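Local structure of glycosyl hydrolase, family 38 (Enterococcus faecalis, 5KBP) at residues 170-175 against 221-226; 147-152 against 188-193; 547-552 against 780-785. The protein probably acts as a metal-dependent alpha-mannosidase of glycosyl hydrolase family 38, hydrolysing alpha-linked mannose residues. All coordinates share one frame; numbering follows the deposited sequence.

Contact 1 (170-175 against 221-226)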
loop_
_atom_site.group_PDB
_atom_site.type_symbol
_atom_site.label_atom_id
_atom_site.label_comp_id
_atom_site.label_asym_id
_atom_site.label_seq_id
_atom_site.Cartn_x
_atom_site.Cartn_y
_atom_site.Cartn_z
ATOM N N SER A 170 40.741 -14.500 -5.233
ATOM C CA SER A 170 41.659 -14.115 -4.172
ATOM C C SER A 170 42.138 -15.353 -3.430
ATOM O O SER A 170 41.350 -16.260 -3.139
ATOM C CB SER A 170 40.997 -13.142 -3.192
ATOM O OG SER A 170 41.883 -12.795 -2.140
ATOM N N GLN A 171 43.438 -15.388 -3.130
ATOM C CA GLN A 171 43.979 -16.483 -2.335
ATOM C C GLN A 171 43.413 -16.480 -0.923
ATOM O O GLN A 171 43.351 -17.532 -0.277
ATOM C CB GLN A 171 45.505 -16.396 -2.283
ATOM C CG GLN A 171 46.203 -16.732 -3.586
ATOM C CD GLN A 171 47.710 -16.604 -3.478
ATOM O OE1 GLN A 171 48.221 -15.745 -2.760
ATOM N NE2 GLN A 171 48.429 -17.466 -4.186
ATOM N N TYR A 172 42.993 -15.318 -0.431
ATOM C CA TYR A 172 42.576 -15.170 0.953
ATOM C C TYR A 172 41.180 -14.566 1.026
ATOM O O TYR A 172 40.676 -13.986 0.061
ATOM C CB TYR A 172 43.559 -14.294 1.741
ATOM C CG TYR A 172 45.010 -14.648 1.517
ATOM C CD1 TYR A 172 45.587 -15.735 2.161
ATOM C CD2 TYR A 172 45.806 -13.895 0.664
ATOM C CE1 TYR A 172 46.916 -16.062 1.961
ATOM C CE2 TYR A 172 47.134 -14.214 0.456
ATOM C CZ TYR A 172 47.683 -15.298 1.108
ATOM O OH TYR A 172 49.006 -15.620 0.905
ATOM N N SER A 173 40.562 -14.713 2.198
ATOM C CA SER A 173 39.278 -14.089 2.488
ATOM C C SER A 173 39.409 -12.615 2.845
ATOM O O SER A 173 38.394 -11.971 3.135
ATOM C CB SER A 173 38.571 -14.839 3.619
ATOM O OG SER A 173 39.455 -15.094 4.697
ATOM N N GLU A 174 40.626 -12.076 2.845
ATOM C CA GLU A 174 40.875 -10.650 2.990
ATOM C C GLU A 174 41.580 -10.158 1.735
ATOM O O GLU A 174 42.409 -10.872 1.161
ATOM C CB GLU A 174 41.729 -10.341 4.227
ATOM C CG GLU A 174 41.143 -10.821 5.549
ATOM C CD GLU A 174 41.321 -12.312 5.765
ATOM O OE1 GLU A 174 40.346 -12.976 6.177
ATOM O OE2 GLU A 174 42.433 -12.820 5.515
ATOM N N MET A 175 41.253 -8.943 1.308
ATOM C CA MET A 175 41.774 -8.438 0.046
ATOM C C MET A 175 41.658 -6.922 0.026
ATOM O O MET A 175 40.951 -6.319 0.838
ATOM C CB MET A 175 41.031 -9.054 -1.145
ATOM C CG MET A 175 39.596 -8.566 -1.290
ATOM S SD MET A 175 38.580 -9.652 -2.306
ATOM C CE MET A 175 38.595 -11.143 -1.314
ATOM N N TYR A 221 41.346 -20.012 3.668
ATOM C CA TYR A 221 41.533 -18.706 3.052
ATOM C C TYR A 221 41.965 -17.631 4.043
ATOM O O TYR A 221 41.951 -16.447 3.694
ATOM C CB TYR A 221 40.248 -18.261 2.345
ATOM C CG TYR A 221 39.485 -19.394 1.698
ATOM C CD1 TYR A 221 39.923 -19.966 0.509
ATOM C CD2 TYR A 221 38.323 -19.889 2.274
ATOM C CE1 TYR A 221 39.223 -21.000 -0.085
ATOM C CE2 TYR A 221 37.618 -20.922 1.686
ATOM C CZ TYR A 221 38.072 -21.474 0.508
ATOM O OH TYR A 221 37.371 -22.503 -0.077
ATOM N N ALA A 222 42.346 -17.999 5.260
ATOM C CA ALA A 222 42.742 -17.011 6.255
ATOM C C ALA A 222 44.176 -16.562 5.998
ATOM O O ALA A 222 45.096 -17.386 5.976
ATOM C CB ALA A 222 42.600 -17.586 7.660
ATOM N N SER A 223 44.365 -15.259 5.792
ATOM C CA SER A 223 45.697 -14.683 5.656
ATOM C C SER A 223 46.320 -14.315 6.994
ATOM O O SER A 223 47.525 -14.044 7.045
ATOM C CB SER A 223 45.650 -13.440 4.760
ATOM O OG SER A 223 44.707 -12.501 5.244
ATOM N N THR A 224 45.533 -14.294 8.067
ATOM C CA THR A 224 46.011 -14.017 9.413
ATOM C C THR A 224 45.581 -15.156 10.333
ATOM O O THR A 224 44.885 -16.089 9.920
ATOM C CB THR A 224 45.474 -12.675 9.932
ATOM O OG1 THR A 224 44.086 -12.812 10.262
ATOM C CG2 THR A 224 45.624 -11.592 8.874
ATOM N N ASN A 225 46.001 -15.078 11.593
ATOM C CA ASN A 225 45.552 -16.023 12.607
ATOM C C ASN A 225 44.191 -15.660 13.185
ATOM O O ASN A 225 43.760 -16.282 14.161
ATOM C CB ASN A 225 46.584 -16.120 13.732
ATOM C CG ASN A 225 47.900 -16.707 13.264
ATOM O OD1 ASN A 225 47.928 -17.578 12.396
ATOM N ND2 ASN A 225 48.998 -16.230 13.836
ATOM N N HIS A 226 43.512 -14.672 12.607
ATOM C CA HIS A 226 42.221 -14.206 13.093
ATOM C C HIS A 226 41.130 -14.712 12.157
ATOM O O HIS A 226 41.121 -14.378 10.966
ATOM C CB HIS A 226 42.203 -12.680 13.187
ATOM C CG HIS A 226 43.303 -12.122 14.036
ATOM N ND1 HIS A 226 43.225 -12.058 15.411
ATOM C CD2 HIS A 226 44.513 -11.612 13.705
ATOM C CE1 HIS A 226 44.336 -11.528 15.889
ATOM N NE2 HIS A 226 45.135 -11.249 14.875
#

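Contact 2 (147-152 against 188-193)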
loop_
_atom_site.group_PDB
_atom_site.type_symbol
_atom_site.label_atom_id
_atom_site.label_comp_id
_atom_site.label_asym_id
_atom_site.label_seq_id
_atom_site.Cartn_x
_atom_site.Cartn_y
_atom_site.Cartn_z
ATOM N N ALA A 147 36.198 -0.002 5.169
ATOM C CA ALA A 147 36.161 -1.420 4.847
ATOM C C ALA A 147 34.752 -1.810 4.421
ATOM O O ALA A 147 33.772 -1.139 4.754
ATOM C CB ALA A 147 36.623 -2.277 6.033
ATOM N N ALA A 148 34.664 -2.912 3.679
ATOM C CA ALA A 148 33.392 -3.402 3.166
ATOM C C ALA A 148 33.390 -4.922 3.172
ATOM O O ALA A 148 34.300 -5.549 2.622
ATOM C CB ALA A 148 33.125 -2.881 1.749
ATOM N N ALA A 149 32.369 -5.509 3.793
ATOM C CA ALA A 149 32.189 -6.954 3.827
ATOM C C ALA A 149 31.144 -7.357 2.795
ATOM O O ALA A 149 30.052 -6.781 2.753
ATOM C CB ALA A 149 31.766 -7.422 5.220
ATOM N N PHE A 150 31.481 -8.346 1.967
ATOM C CA PHE A 150 30.611 -8.777 0.882
ATOM C C PHE A 150 30.683 -10.291 0.747
ATOM O O PHE A 150 31.542 -10.950 1.340
ATOM C CB PHE A 150 30.985 -8.096 -0.441
ATOM C CG PHE A 150 32.397 -8.358 -0.880
ATOM C CD1 PHE A 150 33.444 -7.594 -0.391
ATOM C CD2 PHE A 150 32.679 -9.366 -1.789
ATOM C CE1 PHE A 150 34.744 -7.832 -0.793
ATOM C CE2 PHE A 150 33.978 -9.610 -2.196
ATOM C CZ PHE A 150 35.012 -8.841 -1.697
ATOM N N GLY A 151 29.773 -10.843 -0.052
ATOM C CA GLY A 151 29.677 -12.283 -0.191
ATOM C C GLY A 151 29.736 -12.797 -1.615
ATOM O O GLY A 151 30.121 -13.948 -1.845
ATOM N N ARG A 152 29.360 -11.964 -2.583
ATOM C CA ARG A 152 29.315 -12.359 -3.983
ATOM C C ARG A 152 30.273 -11.510 -4.808
ATOM O O ARG A 152 30.578 -10.366 -4.456
ATOM C CB ARG A 152 27.896 -12.226 -4.550
ATOM C CG ARG A 152 26.840 -13.014 -3.797
ATOM C CD ARG A 152 25.452 -12.700 -4.332
ATOM N NE ARG A 152 24.406 -13.443 -3.634
ATOM C CZ ARG A 152 23.878 -14.580 -4.074
ATOM N NH1 ARG A 152 24.297 -15.110 -5.215
ATOM N NH2 ARG A 152 22.929 -15.187 -3.374
ATOM N N LEU A 188 36.571 -7.571 3.008
ATOM C CA LEU A 188 36.368 -8.751 3.841
ATOM C C LEU A 188 35.358 -9.652 3.143
ATOM O O LEU A 188 34.170 -9.321 3.068
ATOM C CB LEU A 188 35.889 -8.361 5.239
ATOM C CG LEU A 188 35.693 -9.496 6.249
ATOM C CD1 LEU A 188 36.989 -10.268 6.445
ATOM C CD2 LEU A 188 35.179 -8.958 7.577
ATOM N N LEU A 189 35.827 -10.785 2.633
ATOM C CA LEU A 189 34.994 -11.707 1.873
ATOM C C LEU A 189 34.479 -12.816 2.780
ATOM O O LEU A 189 35.251 -13.423 3.528
ATOM C CB LEU A 189 35.775 -12.310 0.705
ATOM C CG LEU A 189 35.104 -13.482 -0.014
ATOM C CD1 LEU A 189 33.852 -13.026 -0.750
ATOM C CD2 LEU A 189 36.079 -14.161 -0.964
ATOM N N PHE A 190 33.172 -13.075 2.710
ATOM C CA PHE A 190 32.583 -14.247 3.357
ATOM C C PHE A 190 32.879 -15.450 2.466
ATOM O O PHE A 190 32.032 -15.936 1.711
ATOM C CB PHE A 190 31.088 -14.056 3.583
ATOM C CG PHE A 190 30.747 -12.863 4.435
ATOM C CD1 PHE A 190 31.160 -12.797 5.754
ATOM C CD2 PHE A 190 30.002 -11.815 3.919
ATOM C CE1 PHE A 190 30.848 -11.704 6.540
ATOM C CE2 PHE A 190 29.685 -10.720 4.700
ATOM C CZ PHE A 190 30.109 -10.664 6.013
ATOM N N ALA A 191 34.125 -15.928 2.550
ATOM C CA ALA A 191 34.572 -17.001 1.667
ATOM C C ALA A 191 33.819 -18.296 1.930
ATOM O O ALA A 191 33.700 -19.138 1.032
ATOM C CB ALA A 191 36.078 -17.217 1.820
ATOM N N ASN A 192 33.312 -18.476 3.147
ATOM C CA ASN A 192 32.425 -19.582 3.481
ATOM C C ASN A 192 31.013 -19.092 3.784
ATOM O O ASN A 192 30.317 -19.667 4.624
ATOM C CB ASN A 192 32.983 -20.383 4.657
ATOM C CG ASN A 192 34.088 -21.332 4.240
ATOM O OD1 ASN A 192 33.825 -22.439 3.770
ATOM N ND2 ASN A 192 35.334 -20.904 4.410
ATOM N N TRP A 193 30.595 -18.015 3.111
ATOM C CA TRP A 193 29.271 -17.414 3.251
ATOM C C TRP A 193 29.069 -16.823 4.643
ATOM O O TRP A 193 29.846 -17.101 5.562
ATOM C CB TRP A 193 28.179 -18.440 2.928
ATOM C CG TRP A 193 26.895 -17.839 2.445
ATOM C CD1 TRP A 193 25.651 -18.034 2.972
ATOM C CD2 TRP A 193 26.724 -16.942 1.338
ATOM N NE1 TRP A 193 24.719 -17.319 2.261
ATOM C CE2 TRP A 193 25.352 -16.639 1.255
ATOM C CE3 TRP A 193 27.601 -16.368 0.411
ATOM C CZ2 TRP A 193 24.833 -15.788 0.280
ATOM C CZ3 TRP A 193 27.084 -15.521 -0.555
ATOM C CH2 TRP A 193 25.714 -15.239 -0.611
#

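Contact 3 (547-552 against 780-785)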
loop_
_atom_site.group_PDB
_atom_site.type_symbol
_atom_site.label_atom_id
_atom_site.label_comp_id
_atom_site.label_asym_id
_atom_site.label_seq_id
_atom_site.Cartn_x
_atom_site.Cartn_y
_atom_site.Cartn_z
ATOM N N ILE A 547 19.094 4.492 -40.359
ATOM C CA ILE A 547 19.513 5.834 -39.978
ATOM C C ILE A 547 20.835 6.152 -40.659
ATOM O O ILE A 547 21.696 5.277 -40.810
ATOM C CB ILE A 547 19.642 5.975 -38.448
ATOM C CG1 ILE A 547 18.506 5.231 -37.741
ATOM C CG2 ILE A 547 19.640 7.441 -38.045
ATOM C CD1 ILE A 547 17.133 5.782 -38.028
ATOM N N ALA A 548 20.996 7.407 -41.070
ATOM C CA ALA A 548 22.233 7.896 -41.665
ATOM C C ALA A 548 22.736 9.071 -40.840
ATOM O O ALA A 548 22.037 10.081 -40.703
ATOM C CB ALA A 548 22.021 8.307 -43.124
ATOM N N ASP A 549 23.937 8.934 -40.283
ATOM C CA ASP A 549 24.572 10.016 -39.534
ATOM C C ASP A 549 25.096 11.030 -40.542
ATOM O O ASP A 549 26.116 10.804 -41.197
ATOM C CB ASP A 549 25.688 9.472 -38.649
ATOM C CG ASP A 549 26.110 10.452 -37.569
ATOM O OD1 ASP A 549 26.031 11.677 -37.798
ATOM O OD2 ASP A 549 26.525 9.993 -36.482
ATOM N N LYS A 550 24.394 12.160 -40.670
ATOM C CA LYS A 550 24.743 13.146 -41.688
ATOM C C LYS A 550 26.044 13.874 -41.380
ATOM O O LYS A 550 26.626 14.482 -42.284
ATOM C CB LYS A 550 23.603 14.155 -41.853
ATOM C CG LYS A 550 22.287 13.517 -42.274
ATOM C CD LYS A 550 21.133 14.509 -42.268
ATOM C CE LYS A 550 21.251 15.519 -43.397
ATOM N NZ LYS A 550 20.045 16.388 -43.480
ATOM N N LYS A 551 26.516 13.826 -40.135
ATOM C CA LYS A 551 27.773 14.474 -39.778
ATOM C C LYS A 551 28.977 13.564 -39.982
ATOM O O LYS A 551 30.052 14.041 -40.360
ATOM C CB LYS A 551 27.727 14.949 -38.326
ATOM C CG LYS A 551 26.720 16.056 -38.066
ATOM C CD LYS A 551 27.063 17.313 -38.849
ATOM N N THR A 552 28.820 12.262 -39.744
ATOM C CA THR A 552 29.919 11.315 -39.877
ATOM C C THR A 552 29.820 10.447 -41.124
ATOM O O THR A 552 30.807 9.797 -41.483
ATOM C CB THR A 552 29.992 10.413 -38.638
ATOM O OG1 THR A 552 28.903 9.481 -38.661
ATOM C CG2 THR A 552 29.906 11.250 -37.370
ATOM N N LEU A 780 17.628 6.620 -29.006
ATOM C CA LEU A 780 18.861 6.348 -29.732
ATOM C C LEU A 780 19.619 7.649 -29.949
ATOM O O LEU A 780 19.011 8.704 -30.160
ATOM C CB LEU A 780 18.556 5.669 -31.080
ATOM C CG LEU A 780 19.668 5.298 -32.068
ATOM C CD1 LEU A 780 19.251 4.076 -32.872
ATOM C CD2 LEU A 780 19.980 6.457 -33.008
ATOM N N SER A 781 20.946 7.567 -29.904
ATOM C CA SER A 781 21.795 8.728 -30.133
ATOM C C SER A 781 23.090 8.271 -30.785
ATOM O O SER A 781 23.756 7.364 -30.276
ATOM C CB SER A 781 22.087 9.470 -28.825
ATOM O OG SER A 781 22.884 10.617 -29.061
ATOM N N LEU A 782 23.442 8.899 -31.903
ATOM C CA LEU A 782 24.627 8.543 -32.667
ATOM C C LEU A 782 25.741 9.556 -32.428
ATOM O O LEU A 782 25.489 10.732 -32.155
ATOM C CB LEU A 782 24.306 8.466 -34.161
ATOM C CG LEU A 782 23.225 7.462 -34.569
ATOM C CD1 LEU A 782 22.964 7.523 -36.069
ATOM C CD2 LEU A 782 23.608 6.052 -34.137
ATOM N N HIS A 783 26.982 9.083 -32.528
ATOM C CA HIS A 783 28.143 9.943 -32.358
ATOM C C HIS A 783 29.266 9.439 -33.253
ATOM O O HIS A 783 29.218 8.324 -33.778
ATOM C CB HIS A 783 28.589 10.007 -30.891
ATOM C CG HIS A 783 29.169 8.726 -30.373
ATOM N ND1 HIS A 783 30.471 8.345 -30.622
ATOM C CD2 HIS A 783 28.629 7.744 -29.613
ATOM C CE1 HIS A 783 30.705 7.182 -30.041
ATOM N NE2 HIS A 783 29.604 6.796 -29.422
ATOM N N GLY A 784 30.283 10.281 -33.425
ATOM C CA GLY A 784 31.419 9.939 -34.257
ATOM C C GLY A 784 32.677 9.640 -33.468
ATOM O O GLY A 784 32.902 8.496 -33.060
ATOM N N LYS A 785 33.505 10.659 -33.256
ATOM C CA LYS A 785 34.741 10.476 -32.510
ATOM C C LYS A 785 34.426 9.980 -31.100
ATOM O O LYS A 785 33.414 10.385 -30.514
ATOM C CB LYS A 785 35.520 11.794 -32.455
ATOM C CG LYS A 785 36.958 11.677 -31.978
#

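Contact 1 (170-175 against 221-226)
The approach of S223 OG to E174 OE2, modelled at 2.3 Å, is the oddity of this contact, a length too short to be taken at face value and doubtful as it stands. What firmly joins the first residue of strand 174-178 to the loop after helix 204-219 is the neighbouring amide. That bond is the well-defined one: S223 N lies 3.1 Å from E174 OE2 with an angle of 159° at the hydrogen, and it meets the syn lone pair, on the side of the other carboxylate oxygen. The chain of E174 bends at chi2 (77°), bringing CD round from an extended course.

A second cluster gathers on the carbonyl of Y221. S173 N donates to Y221 O at 2.7 Å, and CA of Y172 comes within 3.1 Å of Y221 O as a CA-H...O contact. The hydroxyl of S173 lies within range of both Y221 O and E174 OE1, and its one proton cannot be assigned between them. Beside this cluster, CB of S223 sits over one face of the Y172 ring, 3.8 Å from the ring centroid, a CH-pi contact. Y172 OH finds its hydrogen-bond partner in D277, so the ring bridges from the serine to a further residue of the chain.

In the family 38 N-terminal domain, then, a glutamate at the start of a strand accepts from the backbone of a helix-to-strand loop. Segment 221-226 connects helix 204-219 to strand 226-231, while 170-175 leads into strand 174-178; helix 263-270 packs against E174 through Y266 and V270, and strand 184-189 touches E174 through F186.

Contact 2 (147-152 against 188-193)
The ring of F190 is the bump of this contact and the small A149 the hollow: the ring leans obliquely against the neighbouring strand, its CZ 3.7 Å from A149 CB and its CD2 3.1 Å from F150 O, and the low methyl lets it come close. The backbones beneath are parallel, A149 pairing with L188 and F150 with L189. The ladder runs on past the paired residues, since F190 N donates to F150 O at 3.0 Å and nearly along the C=O axis. F190 then centres an inverse gamma turn and opens a type I turn to W193, which carries the chain around to the R152 side.

On the sheet face that bears F150 and L189, the leucine methyl CD1 nestles obliquely against the phenylalanine ring, 3.7 Å from F150 CE2. Farther along, G151 brings no side chain to the meeting, and W193 CZ3 closes to 3.7 Å from G151 O. The indole's edge then meets the guanidinium of R152 over its face, CH2 to NE 3.8 Å, with planes at 90°; a salt bridge to D128 holds R152 NE.

This is parallel strand pairing inside the mixed sheet of the family 38 N-terminal alpha/beta domain. Strand 147-150 lies between strands 124-126 and 184-189, with strand 226-231 and helix 263-270 packing on L188 and F190.

Contact 3 (547-552 against 780-785)
Strands 547-549 and 780-783, which carry I547 and D549 against L782, run in broadly the same direction, their axes 8.6 Å apart at closest approach and inclined by 35°, with no hydrogen bond between the two segments. That spacing and modest angle mark face-to-face packing of two beta sheets, in which side chains do most of the joining.

L782 is the central projection. Its CD1 methyl meets CG2 of I547 at 3.9 Å, the two branched side chains crossing obliquely between the sheets. The base of the same leucine faces a polar neighbour: OD2 of D549 lies 3.6 Å from L782 CB, and the two side chains slide past each other in opposite directions. The carboxylate is therefore used unevenly. While OD2 borders the leucine, OD1 turns back to its own chain and accepts from K551 N at 3.2 Å, closing an Asx turn. The amide meets OD1 on the anti side, 23° out of the carboxylate plane. A weak bond from T552 N reaches the same oxygen. D549 CG stands anti to its backbone N (chi1 -163°); OD1 serves the turn and OD2 borders the interface.

At the end of the contact T552 sets its CG2 methyl on the backbone of G784, 3.7 Å from G784 CA, a close fit at a residue without a side chain. G784 N, meanwhile, is bonded to the carboxylate of E788.

The two sheets are consistent with the beta-sandwich architecture of the galactose-mutarotase-like C-terminal region of family 38. Strand 545-549 is paired with 535-539 and 555-566, while 772-783 lies between 659-667 and 727-732 in the second sheet. F556 and L559 of strand 555-566 extend the apolar layer to L782 and L780, and helix 789-799 packs on S781 and H783.

How the contacts relate
Contacts 1 and 2 belong to one neighbourhood, their centres 11 Å apart, and lie on neighbouring strands of one sheet, 174-178 in contact 1 and 184-189 in contact 2. S173 O and L189 N, 2.9 Å apart, probably form a hydrogen bond between them, and Y221 packs on A191 and N192. Contact 2 is buried and combines parallel-strand pairing with aromatic packing; contact 1 is partly buried and relies on a carboxylate and a carbonyl to tie a strand start to a loop. Contact 3, also buried, lies about 30 Å from contact 2 between nearest atoms. There two separate sheets meet chiefly through side chains, without hydrogen bonds between the segments, whereas contact 2 joins neighbours within one sheet.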